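Local atomic coordinates of 11R-lipoxygenase (Gersemia fruticosa, PDB entry 3VF1), a protein that probably catalyses the non-heme iron-dependent dioxygenation of polyunsaturated fatty acids, as other lipoxygenases do, and is regulated by calcium. Residues A[297-300]-A[301-305]; A[478-482]-A[483-487]; A[488-491]-A[492-495]. One frame throughout, in Å; residues are numbered along the deposited sequence.

Contact 1 of 3, residues A[297-300]-A[301-305]; sequences LEKA and MKEGL
Lys302 lies back along the helix turn that precedes it, wrapped round the carbonyl oxygen of Glu298, to which its own backbone N donates a hydrogen bond. Followed outward, its CB rests beside the carbonyl oxygens of Lys299 and Glu298. Lys302 CG keeps 4.0 Å from Glu298 O, and the bend about CB-CG (chi2 79°) folds the chain toward the helix start, so that Lys302 CD comes within 3.0 Å of Glu298 O, close for a methylene group. CE draws off again, and Lys302 NZ finishes 4.0 Å from Glu298 CB. With Glu298 OE1 6.7 Å from Lys302 NZ, the two charges probably attract only weakly; a lysine suits the place because its aliphatic part can lie on the backbone while its ammonium stays at the exposed surface.

Lys299 and Glu303 run side by side and point the same way. The fully extended lysine places Lys299 CE 3.5 Å from Glu303 OE2, but its NZ stays beyond salt-bridge range. Tyr295 serves both, bonding through OH to Glu303 OE1 and offering its ring to Lys299 in a cation-pi contact.

At the helix end, Leu305 N donates to Ala300 O (2.9 Å) and Gly304 N to Met301 O (3.0 Å), a Schellman motif. Its positive phi (71° at Gly304) favours glycine. The turn brings Leu305 CB to 4.4 Å from Ala300 CB, while Met301 CE approaches Leu297 CG one turn earlier. Leu297, Ala300 and Met301 also touch Ile306 of the following strand. The chemistry is thus that of an amphipathic helix: alanine, leucine and methionine face the sheet, lysines and glutamates the solvent, and the carbonyls of Ala300 and Met301 are satisfied by the chain as it turns away.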
loop_
_atom_site.group_PDB
_atom_site.type_symbol
_atom_site.label_atom_id
_atom_site.label_comp_id
_atom_site.label_asym_id
_atom_site.label_seq_id
_atom_site.Cartn_x
_atom_site.Cartn_y
_atom_site.Cartn_z
ATOM N N LEU A 297 -29.619 21.395 16.658
ATOM C CA LEU A 297 -28.828 20.950 15.521
ATOM C C LEU A 297 -28.078 22.128 14.907
ATOM O O LEU A 297 -26.915 22.005 14.524
ATOM C CB LEU A 297 -29.728 20.302 14.470
ATOM C CG LEU A 297 -29.017 19.750 13.235
ATOM C CD1 LEU A 297 -27.922 18.776 13.637
ATOM C CD2 LEU A 297 -30.017 19.084 12.306
ATOM N N GLU A 298 -28.750 23.273 14.836
ATOM C CA GLU A 298 -28.176 24.469 14.226
ATOM C C GLU A 298 -26.982 24.970 15.032
ATOM O O GLU A 298 -25.942 25.305 14.468
ATOM C CB GLU A 298 -29.229 25.576 14.112
ATOM C CG GLU A 298 -30.349 25.286 13.115
ATOM C CD GLU A 298 -31.359 24.267 13.627
ATOM O OE1 GLU A 298 -31.292 23.898 14.820
ATOM O OE2 GLU A 298 -32.221 23.836 12.832
ATOM N N LYS A 299 -27.136 25.017 16.350
ATOM C CA LYS A 299 -26.071 25.485 17.230
ATOM C C LYS A 299 -24.876 24.539 17.176
ATOM O O LYS A 299 -23.727 24.974 17.182
ATOM C CB LYS A 299 -26.579 25.600 18.668
ATOM C CG LYS A 299 -25.546 26.121 19.656
ATOM C CD LYS A 299 -26.129 26.249 21.055
ATOM C CE LYS A 299 -25.079 26.710 22.053
ATOM N NZ LYS A 299 -25.622 26.825 23.437
ATOM N N ALA A 300 -25.157 23.243 17.126
ATOM C CA ALA A 300 -24.105 22.236 17.066
ATOM C C ALA A 300 -23.229 22.432 15.833
ATOM O O ALA A 300 -22.011 22.294 15.905
ATOM C CB ALA A 300 -24.712 20.841 17.063
ATOM N N MET A 301 -23.850 22.756 14.704
ATOM C CA MET A 301 -23.111 22.954 13.460
ATOM C C MET A 301 -22.246 24.209 13.519
ATOM O O MET A 301 -21.094 24.192 13.087
ATOM C CB MET A 301 -24.066 23.024 12.267
ATOM C CG MET A 301 -24.575 21.663 11.814
ATOM S SD MET A 301 -25.375 21.700 10.199
ATOM C CE MET A 301 -26.858 22.636 10.582
ATOM N N LYS A 302 -22.800 25.294 14.053
ATOM C CA LYS A 302 -22.046 26.533 14.212
ATOM C C LYS A 302 -20.758 26.300 14.994
ATOM O O LYS A 302 -19.733 26.920 14.710
ATOM C CB LYS A 302 -22.884 27.598 14.925
ATOM C CG LYS A 302 -23.638 28.540 13.999
ATOM C CD LYS A 302 -24.901 27.903 13.450
ATOM C CE LYS A 302 -25.678 28.879 12.582
ATOM N NZ LYS A 302 -27.010 28.342 12.185
ATOM N N GLU A 303 -20.814 25.406 15.978
ATOM C CA GLU A 303 -19.672 25.173 16.860
ATOM C C GLU A 303 -18.770 24.039 16.372
ATOM O O GLU A 303 -17.804 23.678 17.042
ATOM C CB GLU A 303 -20.154 24.885 18.284
ATOM C CG GLU A 303 -20.923 26.037 18.915
ATOM C CD GLU A 303 -21.089 25.878 20.414
ATOM O OE1 GLU A 303 -20.544 24.902 20.974
ATOM O OE2 GLU A 303 -21.761 26.730 21.035
ATOM N N GLY A 304 -19.087 23.478 15.210
ATOM C CA GLY A 304 -18.254 22.450 14.613
ATOM C C GLY A 304 -18.316 21.122 15.343
ATOM O O GLY A 304 -17.297 20.447 15.495
ATOM N N LEU A 305 -19.510 20.745 15.792
ATOM C CA LEU A 305 -19.704 19.487 16.503
ATOM C C LEU A 305 -20.401 18.459 15.617
ATOM O O LEU A 305 -20.649 17.334 16.041
ATOM C CB LEU A 305 -20.534 19.716 17.767
ATOM C CG LEU A 305 -20.008 20.771 18.740
ATOM C CD1 LEU A 305 -20.973 20.947 19.902
ATOM C CD2 LEU A 305 -18.623 20.399 19.244
#

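Contact 2 of 3, residues A[478-482]-A[483-487]; sequences DLRQR and GVDGL. With GLC (alpha-D-glucopyranose), chain C; FRU (beta-D-fructofuranose), chain B.
Leu479 and Val484 form the tight side of this helix end. Val484 N donates to Leu479 O (3.2 Å), approaching almost along the C=O axis, and beside that bond Leu479 CD2 meets Val484 CG2 at 4.0 Å, the two side chains crossing at about a right angle. Asp485 joins this packing with its CB, 3.9 Å from Leu479 CB. The valine methyl CG2 also sits over the centre of one face of the Arg482 guanidinium. Arg482 is buried, yet its polar edge is served: NE makes a weak hydrogen bond, part of a salt bridge, with Asp478 OD2 (3.4 Å), and the terminal nitrogens reach the backbone oxygens of Pro267 and, weakly, Ile270. Outward, Leu479 packs on Leu497 and Val484 on Phe307, so branched apolar residues fit both places.

Gly483 makes the turn possible. Its positive phi (68°) favours glycine, and its N donates to Arg480 O from above the carbonyl plane, the second bond of a Schellman motif.

Only the charged end is loose. With CG between its backbone N and carbonyl carbon (chi1 63°), Asp485 brings OD2 to 3.8 Å from Arg480 CA. Asp485 OD2 lies at the edge of the exposed Arg480 guanidinium but 4.2 Å from Arg480 NE, too far for a salt bridge. Replacing Asp485 by alanine would keep CB against Leu479 but is likely to leave Arg480 without its nearby negative charge. Toward the bound sucrose, Asp485 O comes close to GLC O5 without a hydrogen bond, and FRU O6 donates weakly to Gly486 O. Apolar contacts and backbone bonds thus fix the turn, Lys493 holds the carbonyls of Leu487 and, weakly, Asp485, and only the Arg480–Asp485 pair and the Gly486–fructose bond are long and weak.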
loop_
_atom_site.group_PDB
_atom_site.type_symbol
_atom_site.label_atom_id
_atom_site.label_comp_id
_atom_site.label_asym_id
_atom_site.label_seq_id
_atom_site.Cartn_x
_atom_site.Cartn_y
_atom_site.Cartn_z
ATOM N N ASP A 478 -5.208 17.784 3.755
ATOM C CA ASP A 478 -6.441 17.031 3.557
ATOM C C ASP A 478 -7.218 16.941 4.864
ATOM O O ASP A 478 -8.399 17.280 4.919
ATOM C CB ASP A 478 -6.146 15.630 3.023
ATOM C CG ASP A 478 -7.411 14.852 2.713
ATOM O OD1 ASP A 478 -8.080 15.178 1.708
ATOM O OD2 ASP A 478 -7.735 13.911 3.468
ATOM N N LEU A 479 -6.551 16.481 5.916
ATOM C CA LEU A 479 -7.170 16.397 7.231
ATOM C C LEU A 479 -7.670 17.766 7.673
ATOM O O LEU A 479 -8.688 17.878 8.353
ATOM C CB LEU A 479 -6.170 15.864 8.256
ATOM C CG LEU A 479 -5.711 14.416 8.071
ATOM C CD1 LEU A 479 -4.602 14.084 9.050
ATOM C CD2 LEU A 479 -6.878 13.462 8.244
ATOM N N ARG A 480 -6.949 18.808 7.277
ATOM C CA ARG A 480 -7.263 20.163 7.712
ATOM C C ARG A 480 -8.496 20.725 7.011
ATOM O O ARG A 480 -9.335 21.364 7.645
ATOM C CB ARG A 480 -6.064 21.081 7.478
ATOM C CG ARG A 480 -6.270 22.507 7.955
ATOM C CD ARG A 480 -5.027 23.339 7.718
ATOM N NE ARG A 480 -3.902 22.868 8.524
ATOM C CZ ARG A 480 -2.623 23.117 8.253
ATOM N NH1 ARG A 480 -2.286 23.830 7.184
ATOM N NH2 ARG A 480 -1.675 22.643 9.049
ATOM N N GLN A 481 -8.608 20.489 5.707
ATOM C CA GLN A 481 -9.746 20.996 4.948
ATOM C C GLN A 481 -11.004 20.191 5.268
ATOM O O GLN A 481 -12.121 20.653 5.042
ATOM C CB GLN A 481 -9.450 20.983 3.444
ATOM C CG GLN A 481 -9.445 19.602 2.801
ATOM C CD GLN A 481 -10.727 19.295 2.044
ATOM O OE1 GLN A 481 -11.599 20.153 1.898
ATOM N NE2 GLN A 481 -10.843 18.067 1.552
ATOM N N ARG A 482 -10.816 18.987 5.802
ATOM C CA ARG A 482 -11.937 18.167 6.253
ATOM C C ARG A 482 -12.370 18.547 7.667
ATOM O O ARG A 482 -13.426 18.126 8.134
ATOM C CB ARG A 482 -11.577 16.682 6.204
ATOM C CG ARG A 482 -11.569 16.087 4.806
ATOM C CD ARG A 482 -11.794 14.588 4.858
ATOM N NE ARG A 482 -10.613 13.865 5.321
ATOM C CZ ARG A 482 -10.641 12.738 6.029
ATOM N NH1 ARG A 482 -11.793 12.185 6.381
ATOM N NH2 ARG A 482 -9.506 12.161 6.395
ATOM N N GLY A 483 -11.550 19.342 8.347
ATOM C CA GLY A 483 -11.876 19.817 9.680
ATOM C C GLY A 483 -11.880 18.717 10.725
ATOM O O GLY A 483 -12.588 18.812 11.726
ATOM N N VAL A 484 -11.078 17.679 10.504
ATOM C CA VAL A 484 -11.044 16.532 11.408
ATOM C C VAL A 484 -9.697 16.372 12.111
ATOM O O VAL A 484 -9.514 15.449 12.905
ATOM C CB VAL A 484 -11.351 15.218 10.663
ATOM C CG1 VAL A 484 -12.751 15.254 10.075
ATOM C CG2 VAL A 484 -10.312 14.960 9.580
ATOM N N ASP A 485 -8.758 17.268 11.828
ATOM C CA ASP A 485 -7.409 17.137 12.369
ATOM C C ASP A 485 -7.326 17.529 13.846
ATOM O O ASP A 485 -6.294 17.327 14.485
ATOM C CB ASP A 485 -6.417 17.967 11.546
ATOM C CG ASP A 485 -6.709 19.454 11.600
ATOM O OD1 ASP A 485 -7.844 19.832 11.965
ATOM O OD2 ASP A 485 -5.802 20.248 11.268
ATOM N N GLY A 486 -8.409 18.080 14.386
ATOM C CA GLY A 486 -8.437 18.496 15.778
ATOM C C GLY A 486 -9.092 17.497 16.716
ATOM O O GLY A 486 -9.085 17.689 17.932
ATOM N N LEU A 487 -9.656 16.429 16.159
ATOM C CA LEU A 487 -10.354 15.424 16.957
ATOM C C LEU A 487 -9.403 14.681 17.897
ATOM O O LEU A 487 -8.433 14.070 17.458
ATOM C CB LEU A 487 -11.077 14.435 16.041
ATOM C CG LEU A 487 -12.205 15.031 15.194
ATOM C CD1 LEU A 487 -12.819 13.969 14.293
ATOM C CD2 LEU A 487 -13.272 15.662 16.078
HETATM C C1 GLC C . -3.597 18.987 15.353
HETATM C C2 GLC C . -3.252 19.995 14.262
HETATM C C3 GLC C . -2.805 21.315 14.874
HETATM C C4 GLC C . -3.857 21.802 15.861
HETATM C C5 GLC C . -4.188 20.714 16.875
HETATM C C6 GLC C . -5.312 21.183 17.794
HETATM O O2 GLC C . -2.226 19.482 13.443
HETATM O O3 GLC C . -2.612 22.278 13.862
HETATM O O4 GLC C . -3.386 22.948 16.534
HETATM O O5 GLC C . -4.581 19.527 16.215
HETATM O O6 GLC C . -5.267 20.490 19.023
HETATM C C1 FRU B . -1.863 16.436 15.428
HETATM C C2 FRU B . -2.397 17.343 16.529
HETATM C C3 FRU B . -1.517 17.293 17.768
HETATM C C4 FRU B . -2.502 17.317 18.917
HETATM C C5 FRU B . -3.770 16.725 18.322
HETATM C C6 FRU B . -5.000 17.400 18.915
HETATM O O1 FRU B . -1.799 15.109 15.899
HETATM O O2 FRU B . -2.429 18.679 16.077
HETATM O O3 FRU B . -0.637 18.393 17.829
HETATM O O4 FRU B . -2.051 16.582 20.030
HETATM O O5 FRU B . -3.692 16.916 16.919
HETATM O O6 FRU B . -6.034 16.466 19.121
#

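Contact 3 of 3, residues A[488-491]-A[492-495]; sequences RKFY and YKDD. With FRU (beta-D-fructofuranose), chain B.
Phe490 and Lys493 meet at the start of a helix, where backbone bonds come first. Phe490 occupies the N-cap position, and Asp494 N donates to Phe490 O in the carbonyl plane (3.2 Å). Lys493 N adds a weak second bond to the same oxygen, and Asp495 N donates to Tyr491 O in the next step.

Apolar contacts gather round the Phe490 ring. Lys493 CB stands over one face, 3.6 Å from the centroid of the Phe490 ring, a CH-pi contact. A buried flat ring suits this place, since it also packs on Leu262 and Asn263 of helix 254-263. Tyr492 lies alongside, its CD1 3.7 Å from Phe490 CE1 and the ring planes 32° apart, while its hydroxyl bonds to Gln574.

Polar and charged groups collect toward the fructose. The Lys493 chain bends at chi2 and again at chi3 (-65°), bringing Lys493 NZ to Asp494 OD1 in a 2.8 Å salt bridge, on the syn side of the carboxylate but 32° out of its plane. NZ also donates to FRU O5 (3.2 Å) besides its loop carbonyls, acceptors enough to suit an ammonium with three protons. Asp494 OD1 accepts a hydrogen bond from FRU O1 (2.9 Å), and a water donating to Arg488 O and Asp494 OD2 links both to FRU O6.

Together these features make a helix N-terminus with its N-cap, which in this crystal structure also lines the site of a bound sucrose, the Lys493–Asp494 pair bonding to fructose oxygens.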
loop_
_atom_site.group_PDB
_atom_site.type_symbol
_atom_site.label_atom_id
_atom_site.label_comp_id
_atom_site.label_asym_id
_atom_site.label_seq_id
_atom_site.Cartn_x
_atom_site.Cartn_y
_atom_site.Cartn_z
ATOM N N ARG A 488 -9.707 14.731 19.192
ATOM C CA ARG A 488 -8.838 14.166 20.224
ATOM C C ARG A 488 -8.691 12.647 20.137
ATOM O O ARG A 488 -7.615 12.110 20.400
ATOM C CB ARG A 488 -9.360 14.540 21.612
ATOM C CG ARG A 488 -9.338 16.029 21.913
ATOM C CD ARG A 488 -7.945 16.504 22.286
ATOM N NE ARG A 488 -7.937 17.909 22.687
ATOM C CZ ARG A 488 -6.854 18.574 23.078
ATOM N NH1 ARG A 488 -5.674 17.969 23.125
ATOM N NH2 ARG A 488 -6.951 19.851 23.424
ATOM N N LYS A 489 -9.769 11.954 19.779
ATOM C CA LYS A 489 -9.762 10.492 19.769
ATOM C C LYS A 489 -9.733 9.940 18.345
ATOM O O LYS A 489 -10.263 8.865 18.070
ATOM C CB LYS A 489 -10.963 9.951 20.550
ATOM C CG LYS A 489 -11.027 10.484 21.977
ATOM C CD LYS A 489 -12.194 9.918 22.765
ATOM C CE LYS A 489 -11.859 8.566 23.371
ATOM N NZ LYS A 489 -12.910 8.111 24.322
ATOM N N PHE A 490 -9.102 10.694 17.451
ATOM C CA PHE A 490 -8.871 10.270 16.077
ATOM C C PHE A 490 -7.433 9.759 16.001
ATOM O O PHE A 490 -6.528 10.471 15.567
ATOM C CB PHE A 490 -9.080 11.457 15.137
ATOM C CG PHE A 490 -9.136 11.095 13.675
ATOM C CD1 PHE A 490 -8.988 9.786 13.244
ATOM C CD2 PHE A 490 -9.338 12.083 12.727
ATOM C CE1 PHE A 490 -9.045 9.480 11.893
ATOM C CE2 PHE A 490 -9.392 11.781 11.384
ATOM C CZ PHE A 490 -9.246 10.480 10.966
ATOM N N TYR A 491 -7.230 8.522 16.437
ATOM C CA TYR A 491 -5.888 7.989 16.650
ATOM C C TYR A 491 -5.102 7.808 15.355
ATOM O O TYR A 491 -3.889 7.998 15.337
ATOM C CB TYR A 491 -5.970 6.669 17.417
ATOM C CG TYR A 491 -6.680 6.807 18.742
ATOM C CD1 TYR A 491 -6.422 7.885 19.577
ATOM C CD2 TYR A 491 -7.623 5.873 19.151
ATOM C CE1 TYR A 491 -7.069 8.024 20.788
ATOM C CE2 TYR A 491 -8.280 6.005 20.360
ATOM C CZ TYR A 491 -7.998 7.082 21.174
ATOM O OH TYR A 491 -8.645 7.221 22.379
ATOM N N TYR A 492 -5.784 7.437 14.277
ATOM C CA TYR A 492 -5.130 7.348 12.978
ATOM C C TYR A 492 -4.501 8.686 12.612
ATOM O O TYR A 492 -3.381 8.739 12.114
ATOM C CB TYR A 492 -6.121 6.954 11.886
ATOM C CG TYR A 492 -5.654 7.362 10.505
ATOM C CD1 TYR A 492 -5.970 8.611 9.990
ATOM C CD2 TYR A 492 -4.877 6.510 9.728
ATOM C CE1 TYR A 492 -5.539 8.999 8.737
ATOM C CE2 TYR A 492 -4.440 6.889 8.471
ATOM C CZ TYR A 492 -4.776 8.136 7.982
ATOM O OH TYR A 492 -4.346 8.520 6.733
ATOM N N LYS A 493 -5.234 9.765 12.854
ATOM C CA LYS A 493 -4.779 11.102 12.489
ATOM C C LYS A 493 -3.533 11.499 13.271
ATOM O O LYS A 493 -2.580 12.028 12.702
ATOM C CB LYS A 493 -5.896 12.123 12.716
ATOM C CG LYS A 493 -5.454 13.576 12.608
ATOM C CD LYS A 493 -5.118 14.178 13.965
ATOM C CE LYS A 493 -6.347 14.263 14.858
ATOM N NZ LYS A 493 -6.061 14.911 16.165
ATOM N N ASP A 494 -3.538 11.239 14.574
ATOM C CA ASP A 494 -2.405 11.590 15.423
ATOM C C ASP A 494 -1.144 10.842 14.999
ATOM O O ASP A 494 -0.070 11.435 14.886
ATOM C CB ASP A 494 -2.716 11.285 16.889
ATOM C CG ASP A 494 -3.765 12.213 17.469
ATOM O OD1 ASP A 494 -3.885 13.357 16.986
ATOM O OD2 ASP A 494 -4.469 11.800 18.415
ATOM N N ASP A 495 -1.282 9.543 14.764
ATOM C CA ASP A 495 -0.137 8.704 14.425
ATOM C C ASP A 495 0.355 8.966 13.004
ATOM O O ASP A 495 1.559 9.036 12.759
ATOM C CB ASP A 495 -0.492 7.226 14.588
ATOM C CG ASP A 495 -0.873 6.873 16.016
ATOM O OD1 ASP A 495 -0.438 7.592 16.944
ATOM O OD2 ASP A 495 -1.607 5.879 16.213
HETATM C C1 FRU B . -1.863 16.436 15.428
HETATM C C2 FRU B . -2.397 17.343 16.529
HETATM C C3 FRU B . -1.517 17.293 17.768
HETATM C C4 FRU B . -2.502 17.317 18.917
HETATM C C5 FRU B . -3.770 16.725 18.322
HETATM C C6 FRU B . -5.000 17.400 18.915
HETATM O O1 FRU B . -1.799 15.109 15.899
HETATM O O2 FRU B . -2.429 18.679 16.077
HETATM O O3 FRU B . -0.637 18.393 17.829
HETATM O O4 FRU B . -2.051 16.582 20.030
HETATM O O5 FRU B . -3.692 16.916 16.919
HETATM O O6 FRU B . -6.034 16.466 19.121
HETATM O O HOH W 1 -5.258 14.023 20.313
#

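Along the chain the three contacts follow in series; none nests within or crosses another. Contact 1 ends helix 297-302 and turns the chain into strand 306-310, toward the neighbouring strand 333-338. Contact 2 ends helix 475-481 with the same kind of glycine turn, and contact 3 starts helix 491-514 directly after it. Contacts 2 and 3 touch, their centres about 11 Å apart, and together close the loop between those successive helices; the loop's backbone and the first turn of helix 491-514 meet the bound sucrose, chiefly at its fructose. Contact 1 stands apart, its nearest atoms about 6 Å from contact 2, but strand 306-310 mediates: Ile306 meets contact 1, and Phe307 meets contact 2.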